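Long-range contact in glycerol kinase, putative (Plasmodium falciparum, PDB 2W40), which probably catalyses the ATP-dependent phosphorylation of glycerol to sn-glycerol 3-phosphate, the entry step of glycerol degradation: residues Asn4-Val18 with Tyr21-His35. Sequence-based numbering, arbitrary orientation.
With EDO (1,2-ethanediol), chain B.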
ATOM      1  N   ASN C   4      17.815 -26.664  39.485  1.00 14.48           N
ATOM      2  CA  ASN C   4      18.825 -26.523  38.444  1.00 13.58           C
ATOM      3  C   ASN C   4      18.154 -25.962  37.196  1.00 14.37           C
ATOM      4  O   ASN C   4      17.095 -26.440  36.789  1.00 13.77           O
ATOM      5  CB  ASN C   4      19.419 -27.829  38.050  1.00 13.86           C
ATOM      6  CG  ASN C   4      20.237 -28.451  39.125  1.00 12.82           C
ATOM      7  OD1 ASN C   4      20.666 -27.850  40.092  1.00 17.67           O
ATOM      8  ND2 ASN C   4      20.492 -29.722  38.925  1.00 15.46           N
ATOM      9  N   VAL C   5      18.876 -24.984  36.585  1.00 12.96           N
ATOM     10  CA  VAL C   5      18.410 -24.455  35.318  1.00 13.11           C
ATOM     11  C   VAL C   5      19.498 -24.241  34.295  1.00 12.13           C
ATOM     12  O   VAL C   5      20.654 -24.156  34.620  1.00 11.95           O
ATOM     13  CB  VAL C   5      17.644 -23.101  35.502  1.00 13.94           C
ATOM     14  CG1 VAL C   5      16.332 -23.233  36.430  1.00 16.78           C
ATOM     15  CG2 VAL C   5      18.596 -22.075  35.992  1.00 13.48           C
ATOM     16  N   ILE C   6      19.049 -24.184  33.050  1.00 12.53           N
ATOM     17  CA  ILE C   6      19.867 -23.897  31.871  1.00 11.04           C
ATOM     18  C   ILE C   6      19.395 -22.519  31.377  1.00  9.97           C
ATOM     19  O   ILE C   6      18.192 -22.324  31.128  1.00 10.38           O
ATOM     20  CB  ILE C   6      19.703 -24.930  30.769  1.00 12.80           C
ATOM     21  CG1 ILE C   6      20.017 -26.334  31.263  1.00 11.94           C
ATOM     22  CG2 ILE C   6      20.550 -24.541  29.494  1.00 12.93           C
ATOM     23  CD1 ILE C   6      19.388 -27.375  30.321  1.00 16.08           C
ATOM     24  N   LEU C   7      20.335 -21.587  31.216  1.00  8.92           N
ATOM     25  CA  LEU C   7      19.963 -20.274  30.583  1.00  9.79           C
ATOM     26  C   LEU C   7      20.173 -20.395  29.069  1.00  9.56           C
ATOM     27  O   LEU C   7      21.275 -20.723  28.628  1.00 10.75           O
ATOM     28  CB  LEU C   7      20.733 -19.077  31.144  1.00  9.98           C
ATOM     29  CG  LEU C   7      20.671 -17.710  30.497  1.00 10.08           C
ATOM     30  CD1 LEU C   7      19.203 -17.274  30.262  1.00 12.76           C
ATOM     31  CD2 LEU C   7      21.572 -16.645  31.092  1.00 11.05           C
ATOM     32  N   SER C   8      19.099 -20.129  28.299  1.00  9.56           N
ATOM     33  CA  SER C   8      19.210 -20.092  26.840  1.00  9.94           C
ATOM     34  C   SER C   8      18.950 -18.641  26.409  1.00 10.71           C
ATOM     35  O   SER C   8      17.842 -18.124  26.727  1.00  9.67           O
ATOM     36  CB  SER C   8      18.245 -21.092  26.171  1.00 12.19           C
ATOM     37  OG  SER C   8      18.340 -20.957  24.770  1.00 12.61           O
ATOM     38  N   ILE C   9      19.953 -17.989  25.755  1.00  9.07           N
ATOM     39  CA  ILE C   9      19.791 -16.614  25.307  1.00  9.64           C
ATOM     40  C   ILE C   9      19.490 -16.701  23.793  1.00  9.27           C
ATOM     41  O   ILE C   9      20.285 -17.305  23.021  1.00  9.99           O
ATOM     42  CB  ILE C   9      21.077 -15.795  25.527  1.00  8.56           C
ATOM     43  CG1 ILE C   9      21.361 -15.706  27.066  1.00 10.11           C
ATOM     44  CG2 ILE C   9      20.955 -14.462  24.718  1.00  9.75           C
ATOM     45  CD1 ILE C   9      22.786 -15.272  27.371  1.00 10.28           C
ATOM     46  N   ASP C  10      18.390 -16.055  23.351  1.00 11.12           N
ATOM     47  CA  ASP C  10      18.082 -15.934  21.909  1.00  9.90           C
ATOM     48  C   ASP C  10      18.084 -14.428  21.572  1.00  9.84           C
ATOM     49  O   ASP C  10      17.204 -13.689  21.936  1.00  9.27           O
ATOM     50  CB  ASP C  10      16.740 -16.593  21.631  1.00 10.70           C
ATOM     51  CG  ASP C  10      16.220 -16.429  20.247  1.00 11.91           C
ATOM     52  OD1 ASP C  10      16.962 -15.982  19.366  1.00 13.56           O
ATOM     53  OD2 ASP C  10      14.995 -16.830  20.027  1.00 14.14           O
ATOM     54  N   GLN C  11      19.174 -13.962  21.027  1.00  8.38           N
ATOM     55  CA  GLN C  11      19.358 -12.597  20.648  1.00  7.61           C
ATOM     56  C   GLN C  11      18.820 -12.509  19.209  1.00  7.93           C
ATOM     57  O   GLN C  11      19.517 -12.843  18.242  1.00  8.73           O
ATOM     58  CB  GLN C  11      20.851 -12.177  20.768  1.00  8.02           C
ATOM     59  CG  GLN C  11      21.093 -10.676  20.839  1.00  6.85           C
ATOM     60  CD  GLN C  11      20.418  -9.927  19.676  1.00  7.71           C
ATOM     61  OE1 GLN C  11      20.893  -9.955  18.548  1.00  7.82           O
ATOM     62  NE2 GLN C  11      19.200  -9.421  19.940  1.00  6.54           N
ATOM     63  N   SER C  12      17.546 -12.188  19.111  1.00  8.08           N
ATOM     64  CA  SER C  12      16.812 -12.242  17.865  1.00  8.35           C
ATOM     65  C   SER C  12      16.834 -10.900  17.154  1.00  9.69           C
ATOM     66  O   SER C  12      17.398  -9.898  17.633  1.00  8.67           O
ATOM     67  CB  SER C  12      15.387 -12.785  18.143  1.00  9.09           C
ATOM     68  OG  SER C  12      14.749 -13.147  16.952  1.00 10.33           O
ATOM     69  N   THR C  13      16.251 -10.878  15.954  1.00  8.01           N
ATOM     70  CA  THR C  13      16.334  -9.612  15.131  1.00  9.04           C
ATOM     71  C   THR C  13      15.640  -8.466  15.832  1.00  9.52           C
ATOM     72  O   THR C  13      16.179  -7.362  15.850  1.00  9.39           O
ATOM     73  CB  THR C  13      15.704  -9.815  13.771  1.00  8.20           C
ATOM     74  OG1 THR C  13      16.350 -10.949  13.144  1.00  8.06           O
ATOM     75  CG2 THR C  13      15.977  -8.638  12.854  1.00  8.12           C
ATOM     76  N   GLN C  14      14.416  -8.674  16.322  1.00  8.81           N
ATOM     77  CA  GLN C  14      13.589  -7.565  16.892  1.00  9.05           C
ATOM     78  C   GLN C  14      13.685  -7.372  18.409  1.00  9.80           C
ATOM     79  O   GLN C  14      13.260  -6.364  18.918  1.00  9.92           O
ATOM     80  CB  GLN C  14      12.122  -7.728  16.458  1.00  9.19           C
ATOM     81  CG  GLN C  14      11.936  -7.640  14.909  1.00  9.22           C
ATOM     82  CD  GLN C  14      10.587  -7.969  14.459  1.00 12.06           C
ATOM     83  OE1 GLN C  14      10.318  -9.098  14.051  1.00 13.94           O
ATOM     84  NE2 GLN C  14       9.702  -7.023  14.581  1.00 16.87           N
ATOM     85  N   SER C  15      14.152  -8.433  19.105  1.00  9.89           N
ATOM     86  CA  SER C  15      14.225  -8.452  20.544  1.00  9.31           C
ATOM     87  C   SER C  15      15.242  -9.495  21.010  1.00  9.96           C
ATOM     88  O   SER C  15      15.724 -10.311  20.273  1.00  9.91           O
ATOM     89  CB  SER C  15      12.870  -8.732  21.192  1.00  9.81           C
ATOM     90  OG  SER C  15      12.493 -10.110  21.049  1.00 14.09           O
ATOM     91  N   THR C  16      15.609  -9.350  22.272  1.00  8.92           N
ATOM     92  CA  THR C  16      16.488 -10.261  22.969  1.00  9.13           C
ATOM     93  C   THR C  16      15.569 -10.987  23.953  1.00  9.57           C
ATOM     94  O   THR C  16      14.837 -10.323  24.714  1.00  9.34           O
ATOM     95  CB  THR C  16      17.626  -9.501  23.686  1.00  9.90           C
ATOM     96  OG1 THR C  16      18.408  -8.732  22.726  1.00  9.84           O
ATOM     97  CG2 THR C  16      18.528 -10.480  24.471  1.00 10.52           C
ATOM     98  N   LYS C  17      15.712 -12.303  23.965  1.00 10.40           N
ATOM     99  CA  LYS C  17      14.895 -13.226  24.771  1.00  9.34           C
ATOM    100  C   LYS C  17      15.872 -14.026  25.676  1.00 10.61           C
ATOM    101  O   LYS C  17      16.962 -14.501  25.234  1.00 10.15           O
ATOM    102  CB  LYS C  17      14.144 -14.206  23.861  1.00 11.24           C
ATOM    103  CG  LYS C  17      13.354 -13.543  22.780  1.00 14.34           C
ATOM    104  CD  LYS C  17      12.799 -14.464  21.762  1.00 16.26           C
ATOM    105  CE  LYS C  17      12.199 -13.653  20.652  1.00 19.89           C
ATOM    106  NZ  LYS C  17      11.254 -14.508  19.875  1.00 21.82           N
ATOM    107  N   VAL C  18      15.422 -14.185  26.923  1.00  9.62           N
ATOM    108  CA  VAL C  18      16.066 -15.125  27.876  1.00 11.27           C
ATOM    109  C   VAL C  18      15.050 -16.163  28.335  1.00 10.34           C
ATOM    110  O   VAL C  18      13.871 -15.836  28.568  1.00 12.78           O
ATOM    111  CB  VAL C  18      16.753 -14.434  29.069  1.00 12.40           C
ATOM    112  CG1 VAL C  18      17.902 -13.415  28.668  1.00 11.56           C
ATOM    113  CG2 VAL C  18      15.720 -13.691  30.009  1.00 12.29           C
ATOM    114  N   TYR C  21      15.338 -22.861  31.432  1.00 10.44           N
ATOM    115  CA  TYR C  21      14.801 -24.182  31.314  1.00 10.96           C
ATOM    116  C   TYR C  21      15.206 -25.052  32.497  1.00 12.89           C
ATOM    117  O   TYR C  21      16.352 -25.042  32.913  1.00 12.58           O
ATOM    118  CB  TYR C  21      15.228 -24.886  30.041  1.00 10.40           C
ATOM    119  CG  TYR C  21      14.645 -24.302  28.766  1.00  9.45           C
ATOM    120  CD1 TYR C  21      13.512 -24.862  28.219  1.00 13.06           C
ATOM    121  CD2 TYR C  21      15.299 -23.346  28.009  1.00 11.43           C
ATOM    122  CE1 TYR C  21      12.941 -24.416  27.076  1.00 12.67           C
ATOM    123  CE2 TYR C  21      14.701 -22.860  26.883  1.00 10.77           C
ATOM    124  CZ  TYR C  21      13.535 -23.432  26.382  1.00 13.63           C
ATOM    125  OH  TYR C  21      12.941 -23.022  25.211  1.00 12.91           O
ATOM    126  N   ASP C  22      14.239 -25.804  33.006  1.00 14.27           N
ATOM    127  CA  ASP C  22      14.580 -26.838  34.001  1.00 14.48           C
ATOM    128  C   ASP C  22      15.189 -28.022  33.192  1.00 13.70           C
ATOM    129  O   ASP C  22      15.245 -28.004  31.986  1.00 15.92           O
ATOM    130  CB  ASP C  22      13.374 -27.244  34.849  1.00 15.44           C
ATOM    131  CG  ASP C  22      12.332 -28.050  34.124  1.00 16.21           C
ATOM    132  OD1 ASP C  22      12.533 -28.620  33.036  1.00 18.66           O
ATOM    133  OD2 ASP C  22      11.255 -28.188  34.791  1.00 20.44           O
ATOM    134  N   GLU C  23      15.633 -29.097  33.863  1.00 16.23           N
ATOM    135  CA  GLU C  23      16.306 -30.186  33.197  1.00 16.89           C
ATOM    136  C   GLU C  23      15.421 -31.162  32.481  1.00 16.51           C
ATOM    137  O   GLU C  23      15.914 -32.094  31.852  1.00 19.34           O
ATOM    138  CB  GLU C  23      17.289 -30.848  34.156  1.00 17.69           C
ATOM    139  CG  GLU C  23      18.326 -29.862  34.691  1.00 19.55           C
ATOM    140  CD  GLU C  23      19.366 -30.401  35.626  1.00 21.54           C
ATOM    141  OE1 GLU C  23      18.974 -31.213  36.457  1.00 23.73           O
ATOM    142  OE2 GLU C  23      20.554 -30.019  35.534  1.00 24.01           O
ATOM    143  N   GLU C  24      14.092 -30.954  32.564  1.00 16.99           N
ATOM    144  CA  GLU C  24      13.095 -31.611  31.720  1.00 19.56           C
ATOM    145  C   GLU C  24      12.601 -30.730  30.592  1.00 18.02           C
ATOM    146  O   GLU C  24      11.690 -31.073  29.860  1.00 17.69           O
ATOM    147  CB  GLU C  24      11.940 -32.155  32.605  1.00 23.66           C
ATOM    148  CG  GLU C  24      12.451 -33.169  33.697  1.00 27.31           C
ATOM    149  CD  GLU C  24      12.848 -34.579  33.082  1.00 36.40           C
ATOM    150  OE1 GLU C  24      12.305 -34.961  31.984  1.00 41.47           O
ATOM    151  OE2 GLU C  24      13.715 -35.310  33.703  1.00 38.96           O
ATOM    152  N   LEU C  25      13.357 -29.638  30.375  1.00 16.62           N
ATOM    153  CA  LEU C  25      13.126 -28.736  29.252  1.00 16.41           C
ATOM    154  C   LEU C  25      11.749 -28.057  29.308  1.00 16.34           C
ATOM    155  O   LEU C  25      11.213 -27.578  28.281  1.00 16.81           O
ATOM    156  CB  LEU C  25      13.397 -29.441  27.919  1.00 17.52           C
ATOM    157  CG  LEU C  25      14.820 -29.894  27.703  1.00 18.39           C
ATOM    158  CD1 LEU C  25      14.898 -30.665  26.388  1.00 17.21           C
ATOM    159  CD2 LEU C  25      15.855 -28.666  27.837  1.00 17.48           C
ATOM    160  N   ASN C  26      11.287 -27.851  30.519  1.00 15.33           N
ATOM    161  CA  ASN C  26      10.173 -26.928  30.807  1.00 17.06           C
ATOM    162  C   ASN C  26      10.729 -25.503  31.046  1.00 17.61           C
ATOM    163  O   ASN C  26      11.727 -25.341  31.739  1.00 17.70           O
ATOM    164  CB  ASN C  26       9.423 -27.320  32.100  1.00 19.98           C
ATOM    165  CG  ASN C  26       8.921 -28.745  32.110  1.00 22.49           C
ATOM    166  OD1 ASN C  26       9.309 -29.575  33.013  1.00 26.60           O
ATOM    167  ND2 ASN C  26       8.063 -29.064  31.157  1.00 20.90           N
ATOM    168  N   ILE C  27      10.094 -24.497  30.461  1.00 16.63           N
ATOM    169  CA  ILE C  27      10.423 -23.159  30.776  1.00 16.27           C
ATOM    170  C   ILE C  27       9.958 -22.760  32.159  1.00 15.87           C
ATOM    171  O   ILE C  27       8.719 -22.820  32.463  1.00 18.24           O
ATOM    172  CB  ILE C  27       9.844 -22.126  29.687  1.00 16.32           C
ATOM    173  CG1 ILE C  27      10.357 -22.514  28.307  1.00 18.12           C
ATOM    174  CG2 ILE C  27      10.193 -20.718  30.078  1.00 17.92           C
ATOM    175  CD1 ILE C  27       9.735 -21.675  27.122  1.00 19.23           C
ATOM    176  N   VAL C  28      10.889 -22.413  33.028  1.00 14.97           N
ATOM    177  CA  VAL C  28      10.558 -21.895  34.358  1.00 15.88           C
ATOM    178  C   VAL C  28      10.553 -20.376  34.490  1.00 15.27           C
ATOM    179  O   VAL C  28       9.954 -19.811  35.381  1.00 16.95           O
ATOM    180  CB  VAL C  28      11.437 -22.584  35.453  1.00 16.90           C
ATOM    181  CG1 VAL C  28      11.214 -24.178  35.380  1.00 19.26           C
ATOM    182  CG2 VAL C  28      12.942 -22.173  35.296  1.00 17.08           C
ATOM    183  N   HIS C  29      11.199 -19.645  33.565  1.00 14.07           N
ATOM    184  CA  HIS C  29      11.046 -18.212  33.499  1.00 13.62           C
ATOM    185  C   HIS C  29      11.497 -17.793  32.099  1.00 13.79           C
ATOM    186  O   HIS C  29      12.421 -18.384  31.575  1.00 13.89           O
ATOM    187  CB  HIS C  29      11.968 -17.484  34.494  1.00 14.68           C
ATOM    188  CG  HIS C  29      11.905 -15.985  34.388  1.00 17.43           C
ATOM    189  ND1 HIS C  29      12.890 -15.222  33.807  1.00 22.66           N
ATOM    190  CD2 HIS C  29      10.921 -15.122  34.742  1.00 19.93           C
ATOM    191  CE1 HIS C  29      12.521 -13.951  33.827  1.00 19.14           C
ATOM    192  NE2 HIS C  29      11.365 -13.863  34.451  1.00 22.40           N
ATOM    193  N   SER C  30      10.859 -16.754  31.565  1.00 12.94           N
ATOM    194  CA  SER C  30      11.329 -16.202  30.287  1.00 13.31           C
ATOM    195  C   SER C  30      10.920 -14.708  30.232  1.00 14.38           C
ATOM    196  O   SER C  30       9.943 -14.271  30.898  1.00 16.98           O
ATOM    197  CB  SER C  30      10.774 -16.960  29.109  1.00 14.26           C
ATOM    198  OG  SER C  30       9.406 -16.680  28.921  1.00 16.64           O
ATOM    199  N   ASN C  31      11.624 -13.933  29.426  1.00 11.93           N
ATOM    200  CA  ASN C  31      11.251 -12.516  29.231  1.00 13.30           C
ATOM    201  C   ASN C  31      12.016 -12.052  28.003  1.00 11.93           C
ATOM    202  O   ASN C  31      12.922 -12.738  27.487  1.00 11.61           O
ATOM    203  CB  ASN C  31      11.624 -11.642  30.416  1.00 13.66           C
ATOM    204  CG  ASN C  31      10.829 -10.325  30.478  1.00 15.46           C
ATOM    205  OD1 ASN C  31       9.935 -10.077  29.671  1.00 17.59           O
ATOM    206  ND2 ASN C  31      11.020  -9.591  31.609  1.00 20.55           N
ATOM    207  N   ASN C  32      11.662 -10.855  27.572  1.00 12.75           N
ATOM    208  CA  ASN C  32      12.300 -10.237  26.396  1.00 12.80           C
ATOM    209  C   ASN C  32      12.188  -8.724  26.413  1.00 12.23           C
ATOM    210  O   ASN C  32      11.378  -8.141  27.177  1.00 12.25           O
ATOM    211  CB  ASN C  32      11.807 -10.885  25.117  1.00 13.28           C
ATOM    212  CG  ASN C  32      10.478 -10.376  24.606  1.00 19.00           C
ATOM    213  OD1 ASN C  32       9.491 -10.253  25.356  1.00 23.62           O
ATOM    214  ND2 ASN C  32      10.420 -10.163  23.265  1.00 27.00           N
ATOM    215  N   LEU C  33      13.072  -8.102  25.664  1.00 11.58           N
ATOM    216  CA  LEU C  33      13.106  -6.686  25.481  1.00 11.55           C
ATOM    217  C   LEU C  33      13.376  -6.450  24.052  1.00 10.38           C
ATOM    218  O   LEU C  33      14.307  -6.958  23.484  1.00  9.70           O
ATOM    219  CB  LEU C  33      14.170  -6.023  26.370  1.00 11.44           C
ATOM    220  CG  LEU C  33      13.993  -5.901  27.863  1.00 15.14           C
ATOM    221  CD1 LEU C  33      15.363  -5.410  28.505  1.00 14.95           C
ATOM    222  CD2 LEU C  33      12.806  -4.883  28.083  1.00 17.42           C
ATOM    223  N   ASN C  34      12.579  -5.558  23.461  1.00 10.11           N
ATOM    224  CA  ASN C  34      12.855  -5.096  22.102  1.00 11.51           C
ATOM    225  C   ASN C  34      14.049  -4.171  22.091  1.00 10.72           C
ATOM    226  O   ASN C  34      14.403  -3.545  23.092  1.00 11.53           O
ATOM    227  CB  ASN C  34      11.645  -4.306  21.568  1.00 12.00           C
ATOM    228  CG  ASN C  34      10.431  -5.138  21.358  1.00 11.81           C
ATOM    229  OD1 ASN C  34      10.461  -6.386  21.234  1.00 16.00           O
ATOM    230  ND2 ASN C  34       9.263  -4.439  21.407  1.00 18.90           N
ATOM    231  N   HIS C  35      14.665  -4.047  20.898  1.00  9.65           N
ATOM    232  CA  HIS C  35      15.685  -3.037  20.685  1.00  9.75           C
ATOM    233  C   HIS C  35      15.311  -2.365  19.312  1.00 10.00           C
ATOM    234  O   HIS C  35      14.511  -2.917  18.494  1.00 10.49           O
ATOM    235  CB  HIS C  35      17.102  -3.587  20.659  1.00  9.62           C
ATOM    236  CG  HIS C  35      17.308  -4.689  19.668  1.00  9.30           C
ATOM    237  ND1 HIS C  35      16.995  -6.004  19.937  1.00 12.82           N
ATOM    238  CD2 HIS C  35      17.847  -4.668  18.437  1.00  8.99           C
ATOM    239  CE1 HIS C  35      17.233  -6.733  18.855  1.00  9.89           C
ATOM    240  NE2 HIS C  35      17.752  -5.948  17.923  1.00  9.74           N
TER
HETATM  241  C1  EDO B1519      10.148 -14.552  26.228  1.00 30.60           C
HETATM  242  O1  EDO B1519       9.830 -14.339  24.889  1.00 32.98           O
HETATM  243  C2  EDO B1519       8.964 -14.128  27.056  1.00 37.12           C
HETATM  244  O2  EDO B1519       8.803 -12.673  27.153  1.00 41.13           O
HETATM  245  O   HOH W   1      15.929 -28.921  36.698  1.00 19.13           O
HETATM  246  O   HOH W   2      11.783  -4.274  17.979  1.00 14.43           O
HETATM  247  O   HOH W   3      17.006  -6.327  22.692  1.00 10.07           O
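The three antiparallel strands that open the N-terminal domain, an actin/Hsp70-like ATPase fold, meet here: Thr16-Val18 pairs with Asn31-Leu33 in the second hairpin, and Ile6 pairs with Tyr21 in the first. Thr16 and Leu33 exchange two backbone hydrogen bonds, as do Val18 and Asn31, and Ile6 N reaches Tyr21 O at 2.8 Å. On one face of the hairpin Asn32 ND2 donates to Ser15 OG (3.0 Å), and Ser15 OG lies in the amide plane of Asn32; chi1 of 74° sets that hydroxyl between the backbone N and the carbonyl carbon of Ser15. Asn32 CB lies alongside Lys17 CG, 3.9 Å away. Near the first hairpin turn the His35 ring has Ser12 O at its edge, 3.4 Å from CE1. One water joins His35 ND1, Thr16 OG1 and Leu33 O. Gln11 NE2 donates to both Thr16 OG1 and Ser12 O, while its OE1 bonds Gln84. At the far end Asn4 ND2 makes a weak bond to Glu23 OE1 (3.3 Å), their planes 72° apart; Glu23 also salt-bridges Lys77. Gln14, in the first turn, bonds through OE1 to Thr270, which binds ADP in another structure of this protein, consistent with the turn bordering the nucleotide site.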